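Local coordinates for chorismate mutase and shikimate 5-dehydrogenase fusion protein (Clostridium acetobutylicum, PDB 3FBT) that probably reduces 3-dehydroshikimate reversibly to shikimate with NADPH, this chain being the shikimate dehydrogenase part of a fusion with chorismate mutase, at residues Thr5-Ile11 against Lys34-Phe40; Cys59-Asn63 against Ser247-Trp251; Ile214-Val218 against Glu270-Ser274; Tyr106-Gly110 against Gln139-Asn144. All coordinates share one frame; numbering follows the deposited sequence.

Contact 1: Thr5-Ile11 against Lys34-Phe40; sequences TSIYGLI and KGIYNLF
Phe40 brings its ring against the neighbouring strand beside Gly9. With CG anti to the carbonyl carbon (chi1 -63°), ring atom CE2 comes to 3.8 Å from Gly9 CA, and CZ meets the CG2 methyl of Ile7 at 3.9 Å, the methyl standing at the ring edge. Leu10 works on the other face of the sheet. Its CB touches Tyr37 CE2 at 4.1 Å and Leu39 CD2 at 4.2 Å, while the Tyr37 ring is itself laid flat against Gly9, whose CA sits 3.7 Å from the ring centroid in a CH-pi contact. One glycine thus has an aromatic ring on each side of the sheet. At the start of the strands, Thr5 presses CG2 on Gly35 CA at 3.6 Å. Along the pair the backbones are bonded as parallel strands, for example Tyr8 N to Ile36 O (2.8 Å) and Phe40 N to Leu10 O (2.8 Å). The pair belongs to a beta-alpha-beta unit whose connecting helix 19-31 stacks His24 on Tyr37; Phe54 of helix 47-56 meets Phe40, strand 61-64 flanks 6-12, and Thr5 and Asn38 bond to the second subunit.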
# COMPACT_ATOMS: atom_id res chain seq x y z
N THR A 5 4.05 -5.90 -3.88
CA THR A 5 5.08 -4.98 -3.36
C THR A 5 4.76 -4.80 -1.87
O THR A 5 3.64 -4.59 -1.51
CB THR A 5 5.05 -3.62 -4.09
OG1 THR A 5 5.31 -3.86 -5.47
CG2 THR A 5 6.14 -2.63 -3.57
N SER A 6 5.72 -4.98 -0.99
CA SER A 6 5.50 -4.73 0.42
C SER A 6 5.14 -3.26 0.67
O SER A 6 5.81 -2.41 0.15
CB SER A 6 6.79 -5.05 1.16
OG SER A 6 6.86 -6.44 1.35
N ILE A 7 4.07 -3.00 1.43
CA ILE A 7 3.62 -1.65 1.72
C ILE A 7 4.09 -1.22 3.15
O ILE A 7 3.74 -1.85 4.13
CB ILE A 7 2.07 -1.58 1.63
CG1 ILE A 7 1.56 -2.01 0.24
CG2 ILE A 7 1.58 -0.16 2.03
CD1 ILE A 7 0.13 -2.39 0.26
N TYR A 8 4.83 -0.14 3.28
CA TYR A 8 5.28 0.33 4.61
C TYR A 8 4.81 1.78 4.61
O TYR A 8 4.31 2.27 3.58
CB TYR A 8 6.80 0.34 4.69
CG TYR A 8 7.49 -0.98 4.40
CD1 TYR A 8 7.90 -1.81 5.43
CD2 TYR A 8 7.81 -1.36 3.10
CE1 TYR A 8 8.57 -2.95 5.20
CE2 TYR A 8 8.47 -2.53 2.86
CZ TYR A 8 8.83 -3.33 3.93
OH TYR A 8 9.52 -4.49 3.73
N GLY A 9 4.91 2.48 5.74
CA GLY A 9 4.42 3.83 5.80
C GLY A 9 4.50 4.46 7.16
O GLY A 9 5.04 3.85 8.11
N LEU A 10 3.89 5.62 7.28
CA LEU A 10 3.82 6.34 8.58
C LEU A 10 2.34 6.64 8.76
O LEU A 10 1.66 7.18 7.86
CB LEU A 10 4.55 7.70 8.49
CG LEU A 10 4.39 8.73 9.66
CD1 LEU A 10 4.92 8.13 10.99
CD2 LEU A 10 5.16 10.12 9.38
N ILE A 11 1.82 6.35 9.93
CA ILE A 11 0.47 6.86 10.16
C ILE A 11 0.46 8.01 11.23
O ILE A 11 1.15 7.95 12.26
CB ILE A 11 -0.47 5.68 10.45
CG1 ILE A 11 -1.83 6.13 10.83
CG2 ILE A 11 0.03 4.89 11.69
CD1 ILE A 11 -2.83 5.04 10.48
N LYS A 34 11.86 -4.80 -2.28
CA LYS A 34 10.86 -4.19 -3.20
C LYS A 34 9.71 -3.65 -2.32
O LYS A 34 8.96 -4.44 -1.77
CB LYS A 34 10.28 -5.20 -4.18
CG LYS A 34 9.61 -4.52 -5.42
CD LYS A 34 8.79 -5.50 -6.27
CE LYS A 34 8.36 -6.74 -5.44
NZ LYS A 34 7.70 -7.77 -6.33
N GLY A 35 9.57 -2.34 -2.21
CA GLY A 35 8.74 -1.76 -1.18
C GLY A 35 8.41 -0.34 -1.52
O GLY A 35 9.05 0.27 -2.41
N ILE A 36 7.36 0.17 -0.89
CA ILE A 36 7.06 1.60 -0.92
C ILE A 36 6.81 2.06 0.52
O ILE A 36 6.42 1.24 1.38
CB ILE A 36 5.73 1.87 -1.68
CG1 ILE A 36 4.55 1.25 -0.90
CG2 ILE A 36 5.81 1.35 -3.18
CD1 ILE A 36 3.12 1.56 -1.52
N TYR A 37 6.93 3.36 0.76
CA TYR A 37 6.71 3.94 2.09
C TYR A 37 5.87 5.19 1.83
O TYR A 37 6.35 6.12 1.21
CB TYR A 37 8.08 4.37 2.76
CG TYR A 37 7.96 4.81 4.21
CD1 TYR A 37 8.21 3.90 5.25
CD2 TYR A 37 7.61 6.14 4.55
CE1 TYR A 37 8.14 4.30 6.54
CE2 TYR A 37 7.49 6.53 5.91
CZ TYR A 37 7.79 5.60 6.86
OH TYR A 37 7.65 5.86 8.17
N ASN A 38 4.64 5.17 2.31
CA ASN A 38 3.69 6.20 2.12
C ASN A 38 3.31 6.84 3.45
O ASN A 38 3.35 6.18 4.49
CB ASN A 38 2.40 5.59 1.51
CG ASN A 38 2.49 5.43 0.02
OD1 ASN A 38 3.56 5.62 -0.59
ND2 ASN A 38 1.40 5.09 -0.59
N LEU A 39 2.93 8.12 3.40
CA LEU A 39 2.33 8.78 4.55
C LEU A 39 0.84 8.52 4.47
O LEU A 39 0.22 8.79 3.43
CB LEU A 39 2.62 10.30 4.44
CG LEU A 39 4.06 10.68 4.06
CD1 LEU A 39 4.27 12.22 4.01
CD2 LEU A 39 4.94 10.14 5.09
N PHE A 40 0.27 7.98 5.55
CA PHE A 40 -1.14 7.63 5.64
C PHE A 40 -1.83 8.51 6.66
O PHE A 40 -1.59 8.35 7.89
CB PHE A 40 -1.31 6.15 6.08
CG PHE A 40 -0.73 5.14 5.12
CD1 PHE A 40 -1.19 5.07 3.84
CD2 PHE A 40 0.29 4.26 5.50
CE1 PHE A 40 -0.67 4.16 2.91
CE2 PHE A 40 0.84 3.35 4.59
CZ PHE A 40 0.33 3.29 3.30

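Contact 2: Cys59-Asn63 against Ser247-Trp251; sequences CGGLN and SEEIW
Trp251 lies flat against the backbone of Gly61, which has no side chain to hold the ring off. CG anti to the carbonyl carbon (chi1 -65°) turns the indole toward the strand. Gly61 CA stands 3.4 Å from the centroid of the five-membered ring, almost on the ring normal, a CH-pi contact; the carbonyl Ser247 O, from the indole's own helix, lies over the opposite face. The six-membered end meets Asn63, whose OD1 is at the ring edge, 3.4 Å from CH2, with the amide plane turned about 50° from the ring. The same amide sends ND2 to Ser247 OG at 3.1 Å, nearly straight (163°) and in the amide plane. Where the side chain leaves its helix, Gly60 O lies 3.4 Å from Trp251 CB. A second shell fixes these groups: Tyr37 OH bonds Asn63 OD1, so the amide is gripped at both ends and its rotation set, while Ser247 OG is also bonded to Gln243 and Thr104. Gln243 and, close to Asn63, Asn90 are predicted to bind shikimate. This fits the two-domain shikimate dehydrogenase fold, in which helix 237-252, following the last strand of the NADP-binding sheet, returns to cover the substrate-binding sheet beside its pocket.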
# COMPACT_ATOMS: atom_id res chain seq x y z
N CYS A 59 0.43 -5.50 5.61
CA CYS A 59 1.38 -4.37 5.71
C CYS A 59 2.78 -4.80 6.08
O CYS A 59 2.98 -5.55 7.05
CB CYS A 59 0.86 -3.44 6.79
SG CYS A 59 1.82 -1.99 6.96
N GLY A 60 3.80 -4.33 5.38
CA GLY A 60 5.18 -4.70 5.78
C GLY A 60 5.67 -4.12 7.14
O GLY A 60 6.66 -4.61 7.73
N GLY A 61 5.06 -3.02 7.57
CA GLY A 61 5.54 -2.28 8.76
C GLY A 61 5.13 -0.84 8.70
O GLY A 61 5.02 -0.31 7.61
N LEU A 62 4.77 -0.26 9.85
CA LEU A 62 4.32 1.17 9.98
C LEU A 62 5.10 1.95 11.03
O LEU A 62 5.36 1.44 12.12
CB LEU A 62 2.84 1.28 10.43
CG LEU A 62 1.71 0.89 9.46
CD1 LEU A 62 0.24 1.12 10.00
CD2 LEU A 62 1.91 1.66 8.21
N ASN A 63 5.49 3.16 10.73
CA ASN A 63 5.83 4.10 11.77
C ASN A 63 4.54 4.81 12.26
O ASN A 63 3.55 4.93 11.54
CB ASN A 63 6.84 5.12 11.26
CG ASN A 63 8.24 4.53 11.06
OD1 ASN A 63 8.84 4.69 10.04
ND2 ASN A 63 8.74 3.89 12.06
N SER A 247 13.88 0.94 12.04
CA SER A 247 12.54 0.43 11.82
C SER A 247 12.62 -0.69 10.82
O SER A 247 11.90 -1.70 10.98
CB SER A 247 11.55 1.56 11.36
OG SER A 247 11.47 2.52 12.43
N GLU A 248 13.43 -0.48 9.78
CA GLU A 248 13.46 -1.39 8.64
C GLU A 248 14.07 -2.70 9.11
O GLU A 248 13.69 -3.78 8.59
CB GLU A 248 14.30 -0.85 7.48
CG GLU A 248 13.65 0.25 6.66
CD GLU A 248 12.36 -0.16 5.96
OE1 GLU A 248 12.10 -1.39 5.78
OE2 GLU A 248 11.58 0.76 5.60
N GLU A 249 15.02 -2.59 10.08
CA GLU A 249 15.64 -3.77 10.69
C GLU A 249 14.59 -4.57 11.39
O GLU A 249 14.55 -5.77 11.27
CB GLU A 249 16.76 -3.41 11.69
CG GLU A 249 18.04 -2.71 11.03
CD GLU A 249 19.09 -2.28 12.10
OE1 GLU A 249 20.26 -2.10 11.73
OE2 GLU A 249 18.76 -2.15 13.31
N ILE A 250 13.73 -3.91 12.16
CA ILE A 250 12.74 -4.68 12.86
C ILE A 250 11.65 -5.28 11.92
O ILE A 250 11.18 -6.42 12.11
CB ILE A 250 12.10 -3.81 13.94
CG1 ILE A 250 13.09 -3.49 15.11
CG2 ILE A 250 10.80 -4.41 14.35
CD1 ILE A 250 12.70 -2.12 15.86
N TRP A 251 11.24 -4.50 10.91
CA TRP A 251 10.21 -4.96 9.96
C TRP A 251 10.69 -6.19 9.14
O TRP A 251 9.97 -7.15 8.98
CB TRP A 251 9.76 -3.83 8.97
CG TRP A 251 9.06 -2.67 9.69
CD1 TRP A 251 8.28 -2.75 10.77
CD2 TRP A 251 9.07 -1.27 9.28
NE1 TRP A 251 7.83 -1.43 11.12
CE2 TRP A 251 8.34 -0.54 10.21
CE3 TRP A 251 9.67 -0.59 8.22
CZ2 TRP A 251 8.15 0.85 10.10
CZ3 TRP A 251 9.51 0.75 8.12
CH2 TRP A 251 8.76 1.47 9.05

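Contact 3: Ile214-Val218 against Glu270-Ser274; sequences IYNPV and EKIKS
Ile272 packs against loop 214-218 from the end of the C-terminal helix, one branch on Tyr215 and the other on Asn216 and Val218. Before it in the chain, the outward-facing Lys271 leaves the loop alone and makes a cation-pi contact with Tyr22. Ile272 then does most of the work. Its CG1 is anti to the carbonyl carbon (chi1 -58°) and the chain continues extended, which carries CD1 to 3.7 Å from Tyr215 CD1, an oblique approach to the ring. CG2, anti to the backbone N, touches Asn216 OD1 at 3.6 Å and Val218 CG1 at 4.1 Å. The first is a methyl against an amide oxygen; like the others here it is van der Waals packing. Lys273 comes next and adds the aliphatic part of its chain, CG lying 3.8 Å from Val218 CG2 with the two side chains crossing at about a right angle. At Ser274, OG reaches back to Glu270 O at 2.6 Å, a carbonyl that also accepts from Ser274 N. Tyr215 is predicted to bind shikimate, so Ile272 packs on a probable pocket residue. Around this surface contact, the loop leads from strand 209-212 of the NADP-binding sheet to helix 221-228; His19 of helix 19-31 touches Tyr215, Asn216 and Ile272, and helix 237-252 packs against Tyr215.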
# COMPACT_ATOMS: atom_id res chain seq x y z
N ILE A 214 16.09 18.80 15.73
CA ILE A 214 15.83 19.39 14.43
C ILE A 214 16.98 19.17 13.43
O ILE A 214 18.17 19.34 13.79
CB ILE A 214 15.65 20.87 14.62
CG1 ILE A 214 14.46 21.10 15.58
CG2 ILE A 214 15.55 21.59 13.20
CD1 ILE A 214 14.37 22.54 16.14
N TYR A 215 16.63 18.82 12.18
CA TYR A 215 17.63 18.53 11.10
C TYR A 215 17.36 19.41 9.89
O TYR A 215 18.11 19.42 8.91
CB TYR A 215 17.55 17.04 10.62
CG TYR A 215 16.15 16.60 10.25
CD1 TYR A 215 15.58 16.90 8.99
CD2 TYR A 215 15.37 15.94 11.17
CE1 TYR A 215 14.25 16.52 8.68
CE2 TYR A 215 14.09 15.56 10.88
CZ TYR A 215 13.54 15.84 9.66
OH TYR A 215 12.25 15.44 9.49
N ASN A 216 16.24 20.10 9.89
CA ASN A 216 16.03 21.08 8.85
C ASN A 216 15.42 22.25 9.53
O ASN A 216 14.29 22.13 10.02
CB ASN A 216 15.04 20.55 7.82
CG ASN A 216 14.81 21.53 6.70
OD1 ASN A 216 15.57 22.49 6.53
ND2 ASN A 216 13.76 21.29 5.91
N PRO A 217 16.14 23.39 9.58
CA PRO A 217 17.44 23.64 8.92
C PRO A 217 18.61 22.90 9.52
O PRO A 217 18.51 22.42 10.68
CB PRO A 217 17.63 25.18 9.05
CG PRO A 217 16.67 25.60 10.14
CD PRO A 217 15.56 24.61 10.17
N VAL A 218 19.69 22.73 8.76
CA VAL A 218 20.80 21.90 9.28
C VAL A 218 21.55 22.61 10.41
O VAL A 218 22.22 21.99 11.23
CB VAL A 218 21.81 21.36 8.21
CG1 VAL A 218 21.18 20.20 7.40
CG2 VAL A 218 22.28 22.46 7.31
N GLU A 270 23.12 16.90 1.97
CA GLU A 270 23.11 17.70 0.76
C GLU A 270 21.70 18.03 0.34
O GLU A 270 21.35 19.18 0.11
CB GLU A 270 23.77 16.96 -0.39
CG GLU A 270 25.15 16.41 -0.08
CD GLU A 270 26.04 17.41 0.68
OE1 GLU A 270 26.08 18.62 0.31
OE2 GLU A 270 26.71 16.94 1.64
N LYS A 271 20.86 17.03 0.20
CA LYS A 271 19.55 17.37 -0.30
C LYS A 271 18.92 18.46 0.58
O LYS A 271 18.28 19.35 0.06
CB LYS A 271 18.65 16.15 -0.41
CG LYS A 271 17.21 16.41 -0.77
CD LYS A 271 16.60 15.09 -1.19
CE LYS A 271 15.25 15.24 -1.85
NZ LYS A 271 14.92 13.98 -2.66
N ILE A 272 19.12 18.40 1.90
CA ILE A 272 18.48 19.38 2.78
C ILE A 272 19.09 20.79 2.66
O ILE A 272 18.36 21.77 2.65
CB ILE A 272 18.42 18.94 4.27
CG1 ILE A 272 17.67 17.60 4.41
CG2 ILE A 272 17.78 20.05 5.14
CD1 ILE A 272 17.36 17.21 5.81
N LYS A 273 20.41 20.88 2.59
CA LYS A 273 21.07 22.20 2.51
C LYS A 273 20.80 22.94 1.20
O LYS A 273 20.82 24.18 1.15
CB LYS A 273 22.58 22.02 2.68
CG LYS A 273 22.94 21.07 3.79
CD LYS A 273 24.43 20.79 3.79
CE LYS A 273 25.23 22.08 3.78
NZ LYS A 273 26.46 21.89 4.61
N SER A 274 20.56 22.17 0.13
CA SER A 274 20.13 22.73 -1.14
C SER A 274 18.70 23.26 -1.07
O SER A 274 17.87 22.79 -0.29
CB SER A 274 20.23 21.66 -2.23
OG SER A 274 21.29 20.74 -1.96

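Contact 4: Tyr106-Gly110 against Gln139-Asn144; sequences YIGFG and QYLKDN
Tyr106 offers the face of its ring to the edge of Tyr140, a T-shaped pair with centroids 5.2 Å apart and planes at 65°. Tyr140 in turn receives the edge of Phe109 on its own face, offset, at 5.6 Å and 86°, so the three rings form an aromatic cluster between two helices. Helix 134-143 is the one that follows the glycine-rich turn of the Rossmann-type domain, a turn predicted to bind NADP; helix 105-115 runs from the substrate-binding sheet into that domain, and the contact ties the connection to the nucleotide-binding fold. Gly110 has no side chain, which lets the Tyr140 ring close on the helix backbone, its CZ 3.5 Å from Gly110 CA. Phe109 also reaches Leu141, with CE2 at 4.3 Å from CD2, while Lys82 and Ile86 of helix 81-86 pack against Tyr106.

The phenol end of Tyr106 is tied too. With CG anti to the backbone N (chi1 180°), the side chain stretches across to helix 134-143, and OH donates to Asp143 OD2 over a short 2.5 Å, and that oxygen receives it on its anti lone pair. The other carboxylate oxygen, OD1, accepts from Gln139 NE2 at 3.2 Å, met from above the carboxylate plane, so the acid is held from both ends. A water donates to Tyr106 OH. Asn144 ND2, besides bonding Tyr140 O, sits 3.5 Å above the centre of the Tyr140 ring, on the face opposite Gly110.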
# COMPACT_ATOMS: atom_id res chain seq x y z
N TYR A 106 14.39 6.18 20.48
CA TYR A 106 15.41 5.84 21.51
C TYR A 106 16.68 5.36 20.83
O TYR A 106 17.82 5.80 21.15
CB TYR A 106 14.84 4.74 22.40
CG TYR A 106 15.79 4.30 23.50
CD1 TYR A 106 15.69 4.82 24.76
CD2 TYR A 106 16.82 3.36 23.24
CE1 TYR A 106 16.55 4.44 25.79
CE2 TYR A 106 17.73 2.97 24.27
CZ TYR A 106 17.58 3.53 25.55
OH TYR A 106 18.42 3.18 26.62
N ILE A 107 16.52 4.48 19.82
CA ILE A 107 17.69 3.84 19.18
C ILE A 107 18.35 4.88 18.32
O ILE A 107 19.57 5.02 18.29
CB ILE A 107 17.26 2.65 18.30
CG1 ILE A 107 16.50 1.64 19.15
CG2 ILE A 107 18.49 1.99 17.68
CD1 ILE A 107 16.32 0.24 18.50
N GLY A 108 17.54 5.63 17.57
CA GLY A 108 18.13 6.69 16.73
C GLY A 108 18.93 7.71 17.57
O GLY A 108 19.98 8.23 17.13
N PHE A 109 18.41 8.07 18.72
CA PHE A 109 19.02 9.15 19.50
C PHE A 109 20.42 8.64 19.97
O PHE A 109 21.42 9.31 19.80
CB PHE A 109 18.15 9.48 20.72
CG PHE A 109 18.72 10.60 21.59
CD1 PHE A 109 18.84 11.88 21.11
CD2 PHE A 109 19.22 10.32 22.84
CE1 PHE A 109 19.39 12.89 21.90
CE2 PHE A 109 19.77 11.33 23.63
CZ PHE A 109 19.85 12.61 23.16
N GLY A 110 20.46 7.41 20.45
CA GLY A 110 21.74 6.81 20.85
C GLY A 110 22.73 6.72 19.70
O GLY A 110 23.94 6.89 19.92
N GLN A 139 14.51 8.66 28.76
CA GLN A 139 14.79 7.27 29.09
C GLN A 139 16.24 6.91 28.74
O GLN A 139 16.93 6.25 29.53
CB GLN A 139 13.85 6.30 28.39
CG GLN A 139 14.04 4.92 28.85
CD GLN A 139 13.60 4.80 30.28
OE1 GLN A 139 12.66 5.48 30.71
NE2 GLN A 139 14.28 3.95 31.06
N TYR A 140 16.69 7.33 27.55
CA TYR A 140 18.07 7.04 27.18
C TYR A 140 19.11 7.64 28.15
O TYR A 140 20.00 6.91 28.57
CB TYR A 140 18.34 7.51 25.77
CG TYR A 140 19.71 7.16 25.27
CD1 TYR A 140 19.95 5.92 24.59
CD2 TYR A 140 20.75 8.03 25.43
CE1 TYR A 140 21.24 5.58 24.14
CE2 TYR A 140 22.05 7.70 24.99
CZ TYR A 140 22.29 6.51 24.34
OH TYR A 140 23.57 6.30 23.89
N LEU A 141 19.00 8.93 28.49
CA LEU A 141 19.96 9.61 29.37
C LEU A 141 20.10 8.90 30.72
O LEU A 141 21.20 8.72 31.26
CB LEU A 141 19.57 11.05 29.63
CG LEU A 141 19.42 12.00 28.46
CD1 LEU A 141 18.79 13.32 28.95
CD2 LEU A 141 20.77 12.19 27.73
N LYS A 142 18.97 8.49 31.23
CA LYS A 142 18.90 7.81 32.46
C LYS A 142 19.45 6.37 32.32
O LYS A 142 20.18 5.90 33.19
CB LYS A 142 17.45 7.78 32.89
CG LYS A 142 17.18 6.59 33.72
CD LYS A 142 15.86 6.74 34.51
CE LYS A 142 15.80 5.69 35.62
NZ LYS A 142 15.63 4.33 35.00
N ASP A 143 19.09 5.67 31.24
CA ASP A 143 19.64 4.35 31.01
C ASP A 143 21.14 4.42 30.93
O ASP A 143 21.78 3.44 31.21
CB ASP A 143 19.13 3.70 29.72
CG ASP A 143 17.78 3.19 29.87
OD1 ASP A 143 17.33 3.04 31.03
OD2 ASP A 143 17.14 2.95 28.81
N ASN A 144 21.69 5.55 30.49
CA ASN A 144 23.13 5.71 30.36
C ASN A 144 23.85 6.43 31.52
O ASN A 144 24.96 6.87 31.37
CB ASN A 144 23.47 6.44 29.07
CG ASN A 144 23.42 5.55 27.90
OD1 ASN A 144 24.44 5.31 27.26
ND2 ASN A 144 22.23 5.03 27.59
O HOH W 1 21.16 3.18 26.24

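Contacts 1 and 2 share the substrate-binding sheet: their centres are about 9 Å apart, and strand 6-12 pairs with 61-64 through Gly9 O and Asn63 N, 2.7 Å apart. Contact 4 lies across the chain's centre from contact 1, about 27 Å between centres, yet its nearest atoms come within about 5 Å of contact 2. Contact 3 lies about 25 Å from contact 2 and 24 Å from contact 4, centre to centre. Predicted shikimate residues lie beside or within all four, so contacts 2, 3 and 4 probably lie near the substrate pocket, contact 1 flanking it through Leu10 and Leu39; a sulfate, probably from the crystallisation liquor, lies about 5 Å from the Tyr106 side chain.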